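Local coordinates for heme peroxidase (Bacteroides thetaiotaomicron, PDB 2GVK), which is a dye-decolorizing peroxidase that probably uses bound heme and hydrogen peroxide to oxidise dyes and other aromatic substrates, at residues A[212-216]-A[217-221]. Sequence-based numbering, arbitrary orientation.
Sequences IGRHK and FNDVE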
loop_
_atom_site.group_PDB
_atom_site.type_symbol
_atom_site.label_atom_id
_atom_site.label_comp_id
_atom_site.label_asym_id
_atom_site.label_seq_id
_atom_site.Cartn_x
_atom_site.Cartn_y
_atom_site.Cartn_z
ATOM N N ILE A 212 -6.989 -12.826 -31.722
ATOM C CA ILE A 212 -7.525 -11.891 -30.745
ATOM C C ILE A 212 -7.837 -10.525 -31.372
ATOM O O ILE A 212 -8.903 -9.963 -31.140
ATOM C CB ILE A 212 -6.542 -11.698 -29.571
ATOM C CG1 ILE A 212 -6.288 -13.034 -28.861
ATOM C CG2 ILE A 212 -7.058 -10.637 -28.591
ATOM C CD1 ILE A 212 -7.524 -13.701 -28.305
ATOM N N GLY A 213 -6.934 -10.045 -32.210
ATOM C CA GLY A 213 -7.081 -8.730 -32.839
ATOM C C GLY A 213 -6.325 -7.601 -32.127
ATOM O O GLY A 213 -6.516 -6.431 -32.446
ATOM N N ARG A 214 -5.485 -7.961 -31.143
ATOM C CA ARG A 214 -4.633 -6.991 -30.445
ATOM C C ARG A 214 -3.242 -7.585 -30.277
ATOM O O ARG A 214 -3.066 -8.805 -30.351
ATOM C CB ARG A 214 -5.217 -6.634 -29.047
ATOM C CG ARG A 214 -6.708 -6.304 -29.039
ATOM C CD ARG A 214 -7.178 -5.843 -27.678
ATOM N NE ARG A 214 -6.650 -4.522 -27.358
ATOM C CZ ARG A 214 -7.277 -3.370 -27.616
ATOM N NH1 ARG A 214 -8.486 -3.366 -28.174
ATOM N NH2 ARG A 214 -6.697 -2.218 -27.303
ATOM N N HIS A 215 -2.251 -6.728 -30.052
ATOM C CA HIS A 215 -0.887 -7.190 -29.806
ATOM C C HIS A 215 -0.754 -7.751 -28.395
ATOM O O HIS A 215 -1.378 -7.248 -27.442
ATOM C CB HIS A 215 0.099 -6.065 -30.040
ATOM C CG HIS A 215 0.227 -5.676 -31.474
ATOM N ND1 HIS A 215 0.996 -6.386 -32.369
ATOM C CD2 HIS A 215 -0.347 -4.672 -32.184
ATOM C CE1 HIS A 215 0.916 -5.818 -33.560
ATOM N NE2 HIS A 215 0.102 -4.782 -33.477
ATOM N N LYS A 216 0.007 -8.823 -28.257
ATOM C CA LYS A 216 0.022 -9.542 -27.019
ATOM C C LYS A 216 0.713 -8.772 -25.900
ATOM O O LYS A 216 0.238 -8.765 -24.750
ATOM C CB LYS A 216 0.693 -10.914 -27.195
ATOM C CG LYS A 216 0.501 -11.844 -25.971
ATOM C CD LYS A 216 0.938 -13.247 -26.266
ATOM C CE LYS A 216 0.596 -14.217 -25.123
ATOM N NZ LYS A 216 0.938 -15.667 -25.469
ATOM N N PHE A 217 1.842 -8.153 -26.238
ATOM C CA PHE A 217 2.690 -7.475 -25.269
ATOM C C PHE A 217 2.075 -6.155 -24.814
ATOM O O PHE A 217 1.794 -5.957 -23.623
ATOM C CB PHE A 217 4.087 -7.216 -25.886
ATOM C CG PHE A 217 5.067 -6.593 -24.932
ATOM C CD1 PHE A 217 5.843 -7.385 -24.094
ATOM C CD2 PHE A 217 5.227 -5.221 -24.883
ATOM C CE1 PHE A 217 6.745 -6.809 -23.205
ATOM C CE2 PHE A 217 6.123 -4.642 -23.997
ATOM C CZ PHE A 217 6.884 -5.438 -23.162
ATOM N N ASN A 218 1.801 -5.295 -25.769
ATOM C CA ASN A 218 1.431 -3.886 -25.473
ATOM C C ASN A 218 -0.061 -3.567 -25.582
ATOM O O ASN A 218 -0.470 -2.423 -25.355
ATOM C CB ASN A 218 2.248 -2.929 -26.345
ATOM C CG ASN A 218 1.928 -3.052 -27.829
ATOM O OD1 ASN A 218 0.896 -3.626 -28.230
ATOM N ND2 ASN A 218 2.785 -2.463 -28.657
ATOM N N ASP A 219 -0.879 -4.582 -25.912
ATOM C CA ASP A 219 -2.355 -4.430 -25.936
ATOM C C ASP A 219 -2.844 -3.408 -26.978
ATOM O O ASP A 219 -3.986 -3.007 -26.941
ATOM C CB ASP A 219 -2.877 -4.040 -24.543
ATOM C CG ASP A 219 -4.422 -4.097 -24.446
ATOM O OD1 ASP A 219 -5.028 -5.043 -24.998
ATOM O OD2 ASP A 219 -5.015 -3.208 -23.776
ATOM N N VAL A 220 -1.998 -3.056 -27.929
ATOM C CA VAL A 220 -2.397 -2.157 -29.012
ATOM C C VAL A 220 -3.218 -2.921 -30.048
ATOM O O VAL A 220 -2.858 -4.014 -30.452
ATOM C CB VAL A 220 -1.165 -1.503 -29.693
ATOM C CG1 VAL A 220 -1.578 -0.695 -30.913
ATOM C CG2 VAL A 220 -0.409 -0.608 -28.686
ATOM N N GLU A 221 -4.346 -2.348 -30.437
ATOM C CA GLU A 221 -5.229 -2.978 -31.398
ATOM C C GLU A 221 -4.527 -3.129 -32.730
ATOM O O GLU A 221 -3.777 -2.249 -33.136
ATOM C CB GLU A 221 -6.490 -2.124 -31.568
ATOM C CG GLU A 221 -7.602 -2.809 -32.274
ATOM C CD GLU A 221 -8.773 -1.857 -32.582
ATOM O OE1 GLU A 221 -8.770 -0.708 -32.069
ATOM O OE2 GLU A 221 -9.669 -2.253 -33.341
#
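A bend at chi3 (70°) swings the Arg214 guanidinium toward Asp219, whose CG, anti to the backbone N (chi1 -170°), sets OD1 beside Arg214 NE. Both belong to a chain-reversing loop after helix 205-212 in the C-terminal Dyp-type peroxidase region; a single beta bridge, Arg214 with Glu221, joins its two limbs. His215 N donates to Val220 O across the reversal (2.8 Å, nearly straight at 167°), whereas the return bond from Asp219 N to His215 O is weak. Arg214 grips Asp219 side-on, with NE and NH2: NH2 reaches Asp219 O at 2.8 Å, nearly along the C=O axis, while NE is shared between that same carbonyl and Asp219 OD1. In the salt bridge NE meets OD1 from above the carboxylate plane (2.9 Å), and the guanidinium and carboxylate planes are 43° apart, unlike a coplanar two-pronged pair. Asp219 OD2 is engaged elsewhere, by Thr160 and by Ser55 of a second subunit, which ties the loop to a subunit interface. Glu221 N lies over one guanidinium face, offset toward its rim; the Glu221 carboxylate forms a salt bridge with Lys227 through OE2. At the bend, the Asn218 amide stands nearly perpendicular to the His215 ring and forms an Asx turn, OD1 accepting from Val220 N at 3.0 Å; the same Asn218 OD1 lies 3.1 Å from His215 CB.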